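Local coordinates for SusD homolog (Bacteroides ovatus, PDB 4F53), which probably binds glycans, perhaps mucin O-glycans, at the cell surface as a SusD/RagB-family outer-membrane lipoprotein, at residues D91-F96 with L125-T130; S286-V291 with K393-G398. All coordinates share one frame; numbering follows the deposited sequence.

Contact 1 joins the helices 82-106 and 110-131, which follow each other in sequence, in the buried interior, its centre about 13 Å from the chain's centre. Contact 2 lies much farther out, where the short helix 288-291 meets the turn at 393-398, in the long loop between helices 379-383 and 423-438. The two are in series: contact 1 is complete before contact 2 begins, and the first closes over 28 intervening residues, the second over 101. Their centres are about 38 Å apart, on opposite sides of the chain's centre, with nearest atoms about 27 Å apart. One pairs consecutive helices, consistent with the family's TPR-like architecture; the other joins segments far apart in sequence, a one-turn helix and a loop.

Contact 1: residues D91-F96 with L125-T130; sequences DFYSKF and LRVTDT
Phe92 reaches across to both Val127 and Arg126, and its ring carries most of the contact. CG2 of Val127 lies beside the root of the ring, 3.8 Å from Phe92 CD2, while at the far end Phe92 CZ comes within 3.6 Å of Arg126 NE. Ring and guanidinium planes are 41° apart. With CG1 of Val127 anti to the backbone N (chi1 -174°), that methyl is turned to Tyr93, 4.0 Å from Tyr93 CE1; a branched valine can thus serve two rings at once. Replacing Phe92 by alanine removes the ring, which would probably open a gap beside Val127 CG2 and leave the Arg126 side chain less firmly packed. Further out, Arg126 is steered by a salt bridge from NH2 to Asp51 OD1 and a hydrogen bond from NH1 to Met39 O, which probably offset the charge of this buried side chain, and Tyr93 OH is hydrogen-bonded to Pro135 O. Helix 44-58 adds Val50, which touches both Phe92 and Arg126. The axes of segments 91-96 and 125-130 approach to 11.4 Å, nearly antiparallel at 164°, and the two helices are consecutive: a helical hairpin, consistent with the TPR-like architecture of SusD proteins.

Contact 2: residues S286-V291 with K393-G398; sequences STFGTV and KDPLKG
Phe288 reaches from the first turn of helix 288-291 to Pro395 and Leu396, and its ring makes every contact between the two segments. CB leaves the backbone toward the loop, and CG lies beside the backbone N, anti to the carbonyl carbon (chi1 -68°), which carries the ring across to the turn. Beyond CG the ring divides its work. Along one branch Phe288 CD1 comes within 3.6 Å of Leu396 CD2, and CE1 touches the same methyl as well as CG and CD1 of the leucine. Along the other, Phe288 CE2 lies 3.6 Å from Pro395 CG and also meets CB of the proline. At the tip, Phe288 CZ is 3.7 Å from Pro395 CG, so the proline meets the outer end of the ring. A flat ring suits this place because two adjacent apolar side chains can share it. The turn that presents them is type I, from Asp394 to Lys397. Proline fits its second position with a phi of -67°, and Asp394 braces it as an Asx turn: Leu396 N donates to Asp394 OD1 at 3.0 Å, fairly straight (160°), from above the carboxylate plane. Asp394 OD2 accepts a hydrogen bond from Tyr406 N. On the helix side, Glu300 receives the backbone N-H groups of Phe288 and Gly289, and the Tyr296 ring meets that of Phe288. The contact thus joins the start of a one-turn helix to the loop between helices 379-383 and 423-438, its centre about 29 Å from the chain's centre.

Contact 1: residues D91-F96 with L125-T130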
loop_
_atom_site.group_PDB
_atom_site.type_symbol
_atom_site.label_atom_id
_atom_site.label_comp_id
_atom_site.label_asym_id
_atom_site.label_seq_id
_atom_site.Cartn_x
_atom_site.Cartn_y
_atom_site.Cartn_z
ATOM N N ASP A 91 -8.417 15.076 3.469
ATOM C CA ASP A 91 -8.507 15.142 2.016
ATOM C C ASP A 91 -9.217 13.937 1.413
ATOM O O ASP A 91 -9.890 14.114 0.408
ATOM C CB ASP A 91 -7.135 15.370 1.371
ATOM C CG ASP A 91 -6.583 16.781 1.525
ATOM O OD1 ASP A 91 -6.956 17.473 2.514
ATOM O OD2 ASP A 91 -5.782 17.196 0.665
ATOM N N PHE A 92 -9.167 12.751 2.034
ATOM C CA PHE A 92 -9.947 11.619 1.517
ATOM C C PHE A 92 -11.448 11.867 1.672
ATOM O O PHE A 92 -12.195 11.581 0.739
ATOM C CB PHE A 92 -9.571 10.299 2.179
ATOM C CG PHE A 92 -8.378 9.630 1.545
ATOM C CD1 PHE A 92 -8.462 9.080 0.266
ATOM C CD2 PHE A 92 -7.177 9.529 2.229
ATOM C CE1 PHE A 92 -7.360 8.453 -0.315
ATOM C CE2 PHE A 92 -6.084 8.885 1.654
ATOM C CZ PHE A 92 -6.180 8.363 0.385
ATOM N N TYR A 93 -11.875 12.455 2.808
ATOM C CA TYR A 93 -13.289 12.760 3.073
ATOM C C TYR A 93 -13.805 13.872 2.146
ATOM O O TYR A 93 -14.885 13.709 1.589
ATOM C CB TYR A 93 -13.524 13.118 4.557
ATOM C CG TYR A 93 -13.504 11.895 5.453
ATOM C CD1 TYR A 93 -12.298 11.311 5.848
ATOM C CD2 TYR A 93 -14.689 11.292 5.869
ATOM C CE1 TYR A 93 -12.275 10.176 6.652
ATOM C CE2 TYR A 93 -14.675 10.155 6.674
ATOM C CZ TYR A 93 -13.468 9.610 7.073
ATOM O OH TYR A 93 -13.455 8.483 7.843
ATOM N N SER A 94 -13.023 14.964 1.946
ATOM C CA SER A 94 -13.357 16.113 1.075
ATOM C C SER A 94 -13.480 15.713 -0.387
ATOM O O SER A 94 -14.315 16.246 -1.126
ATOM C CB SER A 94 -12.276 17.191 1.164
ATOM O OG SER A 94 -12.033 17.596 2.499
ATOM N N LYS A 95 -12.598 14.807 -0.812
ATOM C CA LYS A 95 -12.553 14.393 -2.208
ATOM C C LYS A 95 -13.529 13.265 -2.519
ATOM O O LYS A 95 -14.005 13.203 -3.653
ATOM C CB LYS A 95 -11.132 13.976 -2.608
ATOM C CG LYS A 95 -10.157 15.145 -2.605
ATOM C CD LYS A 95 -8.748 14.633 -2.822
ATOM C CE LYS A 95 -7.716 15.693 -2.548
ATOM N NZ LYS A 95 -7.657 16.676 -3.648
ATOM N N PHE A 96 -13.816 12.371 -1.550
ATOM C CA PHE A 96 -14.687 11.228 -1.811
ATOM C C PHE A 96 -16.189 11.492 -1.585
ATOM O O PHE A 96 -17.001 11.222 -2.488
ATOM C CB PHE A 96 -14.260 9.977 -0.975
ATOM C CG PHE A 96 -14.941 8.707 -1.432
ATOM C CD1 PHE A 96 -16.190 8.339 -0.921
ATOM C CD2 PHE A 96 -14.364 7.906 -2.417
ATOM C CE1 PHE A 96 -16.852 7.204 -1.401
ATOM C CE2 PHE A 96 -15.017 6.762 -2.886
ATOM C CZ PHE A 96 -16.272 6.438 -2.404
ATOM N N LEU A 125 -10.838 1.832 3.448
ATOM C CA LEU A 125 -9.947 0.764 3.942
ATOM C C LEU A 125 -8.546 1.359 4.151
ATOM O O LEU A 125 -7.954 1.092 5.172
ATOM C CB LEU A 125 -9.889 -0.454 2.990
ATOM C CG LEU A 125 -9.038 -1.673 3.430
ATOM C CD1 LEU A 125 -9.581 -2.301 4.737
ATOM C CD2 LEU A 125 -8.997 -2.726 2.330
ATOM N N ARG A 126 -8.045 2.197 3.214
ATOM C CA ARG A 126 -6.744 2.893 3.354
ATOM C C ARG A 126 -6.744 3.774 4.605
ATOM O O ARG A 126 -5.774 3.777 5.354
ATOM C CB ARG A 126 -6.416 3.810 2.155
ATOM C CG ARG A 126 -6.444 3.198 0.782
ATOM C CD ARG A 126 -6.200 4.285 -0.251
ATOM N NE ARG A 126 -4.978 5.023 0.075
ATOM C CZ ARG A 126 -3.937 5.182 -0.727
ATOM N NH1 ARG A 126 -3.967 4.707 -1.965
ATOM N NH2 ARG A 126 -2.868 5.840 -0.308
ATOM N N VAL A 127 -7.840 4.538 4.798
ATOM C CA VAL A 127 -8.023 5.486 5.902
ATOM C C VAL A 127 -8.090 4.751 7.262
ATOM O O VAL A 127 -7.354 5.145 8.172
ATOM C CB VAL A 127 -9.231 6.443 5.684
ATOM C CG1 VAL A 127 -9.293 7.497 6.793
ATOM C CG2 VAL A 127 -9.162 7.110 4.298
ATOM N N THR A 128 -8.919 3.692 7.400
ATOM C CA THR A 128 -8.950 2.980 8.678
ATOM C C THR A 128 -7.602 2.259 8.916
ATOM O O THR A 128 -7.118 2.224 10.050
ATOM C CB THR A 128 -10.174 2.063 8.865
ATOM O OG1 THR A 128 -10.104 1.589 10.201
ATOM C CG2 THR A 128 -10.204 0.847 7.907
ATOM N N ASP A 129 -6.959 1.770 7.864
ATOM C CA ASP A 129 -5.637 1.137 8.010
ATOM C C ASP A 129 -4.554 2.161 8.364
ATOM O O ASP A 129 -3.502 1.763 8.854
ATOM C CB ASP A 129 -5.247 0.346 6.754
ATOM C CG ASP A 129 -6.062 -0.935 6.584
ATOM O OD1 ASP A 129 -6.824 -1.289 7.510
ATOM O OD2 ASP A 129 -5.930 -1.584 5.530
ATOM N N THR A 130 -4.820 3.478 8.168
ATOM C CA THR A 130 -3.880 4.539 8.557
ATOM C C THR A 130 -4.128 4.983 10.009
ATOM O O THR A 130 -3.172 5.229 10.740
ATOM C CB THR A 130 -3.982 5.744 7.591
ATOM O OG1 THR A 130 -3.797 5.295 6.259
ATOM C CG2 THR A 130 -2.956 6.828 7.879
#

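Contact 2: residues S286-V291 with K393-G398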
loop_
_atom_site.group_PDB
_atom_site.type_symbol
_atom_site.label_atom_id
_atom_site.label_comp_id
_atom_site.label_asym_id
_atom_site.label_seq_id
_atom_site.Cartn_x
_atom_site.Cartn_y
_atom_site.Cartn_z
ATOM N N SER A 286 22.026 3.571 -10.963
ATOM C CA SER A 286 22.426 4.862 -10.407
ATOM C C SER A 286 23.066 5.768 -11.484
ATOM O O SER A 286 23.552 5.273 -12.496
ATOM C CB SER A 286 23.390 4.635 -9.250
ATOM O OG SER A 286 24.537 3.937 -9.706
ATOM N N THR A 287 23.023 7.098 -11.278
ATOM C CA THR A 287 23.560 8.087 -12.218
ATOM C C THR A 287 24.469 9.069 -11.440
ATOM O O THR A 287 24.368 10.294 -11.604
ATOM C CB THR A 287 22.386 8.815 -12.937
ATOM O OG1 THR A 287 21.637 9.514 -11.949
ATOM C CG2 THR A 287 21.441 7.867 -13.694
ATOM N N PHE A 288 25.315 8.521 -10.541
ATOM C CA PHE A 288 26.214 9.319 -9.707
ATOM C C PHE A 288 27.226 10.119 -10.549
ATOM O O PHE A 288 27.544 11.247 -10.185
ATOM C CB PHE A 288 26.929 8.449 -8.669
ATOM C CG PHE A 288 26.005 7.891 -7.616
ATOM C CD1 PHE A 288 25.266 8.736 -6.799
ATOM C CD2 PHE A 288 25.875 6.519 -7.435
ATOM C CE1 PHE A 288 24.422 8.221 -5.821
ATOM C CE2 PHE A 288 25.032 6.009 -6.453
ATOM C CZ PHE A 288 24.309 6.863 -5.656
ATOM N N GLY A 289 27.687 9.549 -11.663
ATOM C CA GLY A 289 28.605 10.220 -12.568
ATOM C C GLY A 289 28.019 11.482 -13.174
ATOM O O GLY A 289 28.706 12.498 -13.278
ATOM N N THR A 290 26.740 11.436 -13.547
ATOM C CA THR A 290 25.981 12.566 -14.099
ATOM C C THR A 290 25.858 13.671 -13.032
ATOM O O THR A 290 26.349 14.775 -13.230
ATOM C CB THR A 290 24.590 12.073 -14.567
ATOM O OG1 THR A 290 24.750 10.905 -15.373
ATOM C CG2 THR A 290 23.789 13.143 -15.326
ATOM N N VAL A 291 25.241 13.343 -11.899
ATOM C CA VAL A 291 24.998 14.214 -10.751
ATOM C C VAL A 291 26.330 14.846 -10.212
ATOM O O VAL A 291 26.355 16.034 -9.872
ATOM C CB VAL A 291 24.240 13.370 -9.679
ATOM C CG1 VAL A 291 24.318 13.984 -8.297
ATOM C CG2 VAL A 291 22.782 13.155 -10.088
ATOM N N LYS A 393 25.805 -0.953 1.661
ATOM C CA LYS A 393 27.014 -0.130 1.624
ATOM C C LYS A 393 26.657 1.167 0.906
ATOM O O LYS A 393 26.393 1.114 -0.295
ATOM C CB LYS A 393 28.176 -0.862 0.924
ATOM C CG LYS A 393 28.709 -2.084 1.678
ATOM C CD LYS A 393 29.634 -2.955 0.800
ATOM C CE LYS A 393 31.092 -2.532 0.776
ATOM N NZ LYS A 393 31.911 -3.386 -0.131
ATOM N N ASP A 394 26.561 2.314 1.637
ATOM C CA ASP A 394 26.253 3.616 1.026
ATOM C C ASP A 394 27.287 3.907 -0.123
ATOM O O ASP A 394 28.483 4.034 0.147
ATOM C CB ASP A 394 26.236 4.760 2.081
ATOM C CG ASP A 394 25.793 6.140 1.582
ATOM O OD1 ASP A 394 25.791 6.366 0.338
ATOM O OD2 ASP A 394 25.488 7.003 2.425
ATOM N N PRO A 395 26.847 3.984 -1.409
ATOM C CA PRO A 395 27.821 4.207 -2.511
ATOM C C PRO A 395 28.505 5.578 -2.487
ATOM O O PRO A 395 29.514 5.786 -3.187
ATOM C CB PRO A 395 26.976 4.042 -3.774
ATOM C CG PRO A 395 25.573 4.313 -3.332
ATOM C CD PRO A 395 25.466 3.832 -1.926
ATOM N N LEU A 396 27.981 6.500 -1.668
ATOM C CA LEU A 396 28.534 7.846 -1.563
ATOM C C LEU A 396 29.547 7.988 -0.408
ATOM O O LEU A 396 30.218 9.019 -0.315
ATOM C CB LEU A 396 27.403 8.878 -1.437
ATOM C CG LEU A 396 26.532 9.073 -2.713
ATOM C CD1 LEU A 396 25.499 10.128 -2.494
ATOM C CD2 LEU A 396 27.388 9.443 -3.926
ATOM N N LYS A 397 29.704 6.935 0.423
ATOM C CA LYS A 397 30.655 6.900 1.543
ATOM C C LYS A 397 32.093 7.161 1.038
ATOM O O LYS A 397 32.550 6.503 0.099
ATOM C CB LYS A 397 30.567 5.567 2.306
ATOM C CG LYS A 397 31.501 5.515 3.508
ATOM C CD LYS A 397 31.798 4.094 3.911
ATOM C CE LYS A 397 32.814 4.030 5.021
ATOM N NZ LYS A 397 32.969 2.644 5.521
ATOM N N GLY A 398 32.744 8.167 1.627
ATOM C CA GLY A 398 34.093 8.573 1.262
ATOM C C GLY A 398 34.242 9.381 -0.022
ATOM O O GLY A 398 35.366 9.764 -0.365
#